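Local coordinates for mosquitocidal toxin (Bacillus sphaericus, PDB 2CB4), which probably acts as an ADP-ribosyltransferase, this chain being the catalytic domain of a larger insecticidal toxin that kills mosquito larvae, at residues I150-E155 with R193-Y198. The protein carries 1 engineered substitution. Sequence-based numbering, arbitrary orientation.
Sequences IIYRYE and RSTYEY
Tyr154 and Thr195 mark the tightly packed face of this antiparallel strand pair in the ADP-ribosyltransferase core. They form a non-hydrogen-bonded pair, with CA atoms 4.2 Å apart, and Thr195 CB makes a CH-pi contact over the Tyr154 ring, 3.7 Å from its centroid. With OG1 anti to the backbone N (chi1 -165°), the small, branched threonine sets its hydroxyl 3.3 Å above the plane, over the ring centre; the same OG1 gives a weak hydrogen bond to Arg153 O. Helix 86-92 covers this face, and strands 78-82 and 202-208 flank the pair. Nearby, the side chains of Glu197 and Tyr152 lie side by side and point the same way, Glu197 CG 3.5 Å from Tyr152 CE1. Methylenes suit an aromatic neighbour, while the polar tips find partners elsewhere: the Tyr152 hydroxyl on Asn241, the Glu197 carboxylate on His199 and Trp207.

Paired backbone hydrogen bonds join Ile151 to Tyr198 and Arg153 to Tyr196. On the opposite face, the part around Arg153 is looser, bridged partly through water. The bend at chi3 (83°) turns Arg153 NE off the line of the methylenes; the flat guanidinium beyond lies nearly parallel to the Tyr196 ring, the planes 20° apart, while its N-H groups reach water. One water links NH2, weakly, to the Tyr196 hydroxyl, itself bonded to Ser222; another joins NH1, again weakly, to Tyr198 OH.

Farther along, Glu155 offers two oxygens that Arg193 takes side-on, NE to OE1 and NH2 to OE2, the latter a 2.9 Å salt bridge. Ser194 OG meets Glu155 OE1 from the opposite face of the carboxylate at 2.7 Å, and Arg77 adds a second salt bridge to OE2. Surrounded by two arginines and a hydroxyl, this buried carboxylate would be expected to stay ionised, its salt bridge joining the Glu155 and Arg193 ends of the strands, whereas Arg153 is tied to the tyrosine hydroxyls only indirectly.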
loop_
_atom_site.group_PDB
_atom_site.type_symbol
_atom_site.label_atom_id
_atom_site.label_comp_id
_atom_site.label_asym_id
_atom_site.label_seq_id
_atom_site.Cartn_x
_atom_site.Cartn_y
_atom_site.Cartn_z
ATOM N N ILE A 150 -12.285 32.171 17.542
ATOM C CA ILE A 150 -10.904 32.623 17.606
ATOM C C ILE A 150 -10.298 32.941 16.240
ATOM O O ILE A 150 -10.248 32.092 15.346
ATOM C CB ILE A 150 -10.015 31.518 18.259
ATOM C CG1 ILE A 150 -10.618 31.103 19.607
ATOM C CG2 ILE A 150 -8.544 31.986 18.389
ATOM C CD1 ILE A 150 -9.917 29.910 20.257
ATOM N N ILE A 151 -9.806 34.168 16.104
ATOM C CA ILE A 151 -9.171 34.593 14.870
ATOM C C ILE A 151 -7.953 35.445 15.228
ATOM O O ILE A 151 -7.898 36.093 16.296
ATOM C CB ILE A 151 -10.173 35.326 13.916
ATOM C CG1 ILE A 151 -9.577 35.430 12.501
ATOM C CG2 ILE A 151 -10.577 36.701 14.480
ATOM C CD1 ILE A 151 -10.562 35.817 11.450
ATOM N N TYR A 152 -6.964 35.421 14.347
ATOM C CA TYR A 152 -5.731 36.184 14.544
ATOM C C TYR A 152 -5.583 37.251 13.458
ATOM O O TYR A 152 -5.964 37.046 12.310
ATOM C CB TYR A 152 -4.521 35.225 14.481
ATOM C CG TYR A 152 -4.543 34.184 15.592
ATOM C CD1 TYR A 152 -3.911 34.433 16.824
ATOM C CD2 TYR A 152 -5.257 32.979 15.441
ATOM C CE1 TYR A 152 -3.979 33.520 17.853
ATOM C CE2 TYR A 152 -5.340 32.058 16.494
ATOM C CZ TYR A 152 -4.699 32.340 17.694
ATOM O OH TYR A 152 -4.725 31.436 18.746
ATOM N N ARG A 153 -5.013 38.391 13.832
ATOM C CA ARG A 153 -4.725 39.451 12.879
ATOM C C ARG A 153 -3.212 39.647 12.940
ATOM O O ARG A 153 -2.691 40.250 13.874
ATOM C CB ARG A 153 -5.440 40.753 13.253
ATOM C CG ARG A 153 -5.530 41.754 12.054
ATOM C CD ARG A 153 -6.014 43.099 12.584
ATOM N NE ARG A 153 -4.884 43.820 13.105
ATOM C CZ ARG A 153 -4.835 45.127 13.261
ATOM N NH1 ARG A 153 -5.880 45.870 12.964
ATOM N NH2 ARG A 153 -3.729 45.678 13.725
ATOM N N TYR A 154 -2.514 39.087 11.964
ATOM C CA TYR A 154 -1.067 39.170 11.900
ATOM C C TYR A 154 -0.607 40.476 11.278
ATOM O O TYR A 154 -1.224 40.961 10.310
ATOM C CB TYR A 154 -0.486 37.967 11.109
ATOM C CG TYR A 154 -0.648 36.645 11.848
ATOM C CD1 TYR A 154 0.348 36.191 12.712
ATOM C CD2 TYR A 154 -1.822 35.857 11.704
ATOM C CE1 TYR A 154 0.212 34.997 13.414
ATOM C CE2 TYR A 154 -1.965 34.638 12.413
ATOM C CZ TYR A 154 -0.940 34.240 13.265
ATOM O OH TYR A 154 -1.049 33.096 13.972
ATOM N N GLU A 155 0.495 41.006 11.833
ATOM C CA GLU A 155 1.149 42.242 11.394
ATOM C C GLU A 155 2.427 41.871 10.651
ATOM O O GLU A 155 3.307 41.190 11.177
ATOM C CB GLU A 155 1.476 43.138 12.592
ATOM C CG GLU A 155 2.211 44.419 12.229
ATOM C CD GLU A 155 2.805 45.083 13.447
ATOM O OE1 GLU A 155 3.400 44.378 14.294
ATOM O OE2 GLU A 155 2.625 46.305 13.599
ATOM N N ARG A 193 5.756 40.388 12.404
ATOM C CA ARG A 193 6.167 40.991 13.652
ATOM C C ARG A 193 5.368 40.617 14.884
ATOM O O ARG A 193 5.912 40.469 15.971
ATOM C CB ARG A 193 6.215 42.531 13.525
ATOM C CG ARG A 193 6.833 43.158 14.805
ATOM C CD ARG A 193 7.295 44.567 14.584
ATOM N NE ARG A 193 6.163 45.477 14.563
ATOM C CZ ARG A 193 6.256 46.789 14.408
ATOM N NH1 ARG A 193 7.436 47.350 14.276
ATOM N NH2 ARG A 193 5.165 47.541 14.390
ATOM N N SER A 194 4.056 40.528 14.727
ATOM C CA SER A 194 3.211 40.230 15.865
ATOM C C SER A 194 1.852 39.759 15.391
ATOM O O SER A 194 1.568 39.706 14.197
ATOM C CB SER A 194 3.024 41.531 16.684
ATOM O OG SER A 194 2.296 42.530 15.939
ATOM N N THR A 195 0.987 39.472 16.345
ATOM C CA THR A 195 -0.385 39.121 16.017
ATOM C C THR A 195 -1.292 39.410 17.202
ATOM O O THR A 195 -0.867 39.350 18.352
ATOM C CB THR A 195 -0.564 37.651 15.497
ATOM O OG1 THR A 195 -1.860 37.528 14.891
ATOM C CG2 THR A 195 -0.449 36.627 16.631
ATOM N N TYR A 196 -2.536 39.748 16.910
ATOM C CA TYR A 196 -3.539 39.954 17.937
ATOM C C TYR A 196 -4.350 38.667 17.942
ATOM O O TYR A 196 -4.791 38.213 16.886
ATOM C CB TYR A 196 -4.546 41.023 17.531
ATOM C CG TYR A 196 -4.052 42.416 17.638
ATOM C CD1 TYR A 196 -2.927 42.722 18.384
ATOM C CD2 TYR A 196 -4.711 43.440 16.990
ATOM C CE1 TYR A 196 -2.456 44.023 18.471
ATOM C CE2 TYR A 196 -4.274 44.746 17.093
ATOM C CZ TYR A 196 -3.143 45.034 17.832
ATOM O OH TYR A 196 -2.707 46.332 17.903
ATOM N N GLU A 197 -4.596 38.120 19.124
ATOM C CA GLU A 197 -5.448 36.948 19.251
ATOM C C GLU A 197 -6.813 37.455 19.727
ATOM O O GLU A 197 -6.935 38.016 20.813
ATOM C CB GLU A 197 -4.884 35.973 20.280
ATOM C CG GLU A 197 -5.785 34.800 20.538
ATOM C CD GLU A 197 -5.130 33.737 21.393
ATOM O OE1 GLU A 197 -3.911 33.815 21.652
ATOM O OE2 GLU A 197 -5.845 32.818 21.810
ATOM N N TYR A 198 -7.847 37.255 18.909
ATOM C CA TYR A 198 -9.219 37.681 19.272
ATOM C C TYR A 198 -10.059 36.467 19.606
ATOM O O TYR A 198 -9.969 35.447 18.917
ATOM C CB TYR A 198 -9.922 38.328 18.066
ATOM C CG TYR A 198 -9.373 39.665 17.628
ATOM C CD1 TYR A 198 -9.852 40.841 18.186
ATOM C CD2 TYR A 198 -8.415 39.762 16.608
ATOM C CE1 TYR A 198 -9.363 42.097 17.782
ATOM C CE2 TYR A 198 -7.939 41.020 16.178
ATOM C CZ TYR A 198 -8.427 42.179 16.766
ATOM O OH TYR A 198 -7.977 43.434 16.365
HETATM O O HOH W 1 -3.080 47.615 15.537
HETATM O O HOH W 2 -8.806 45.044 13.775
#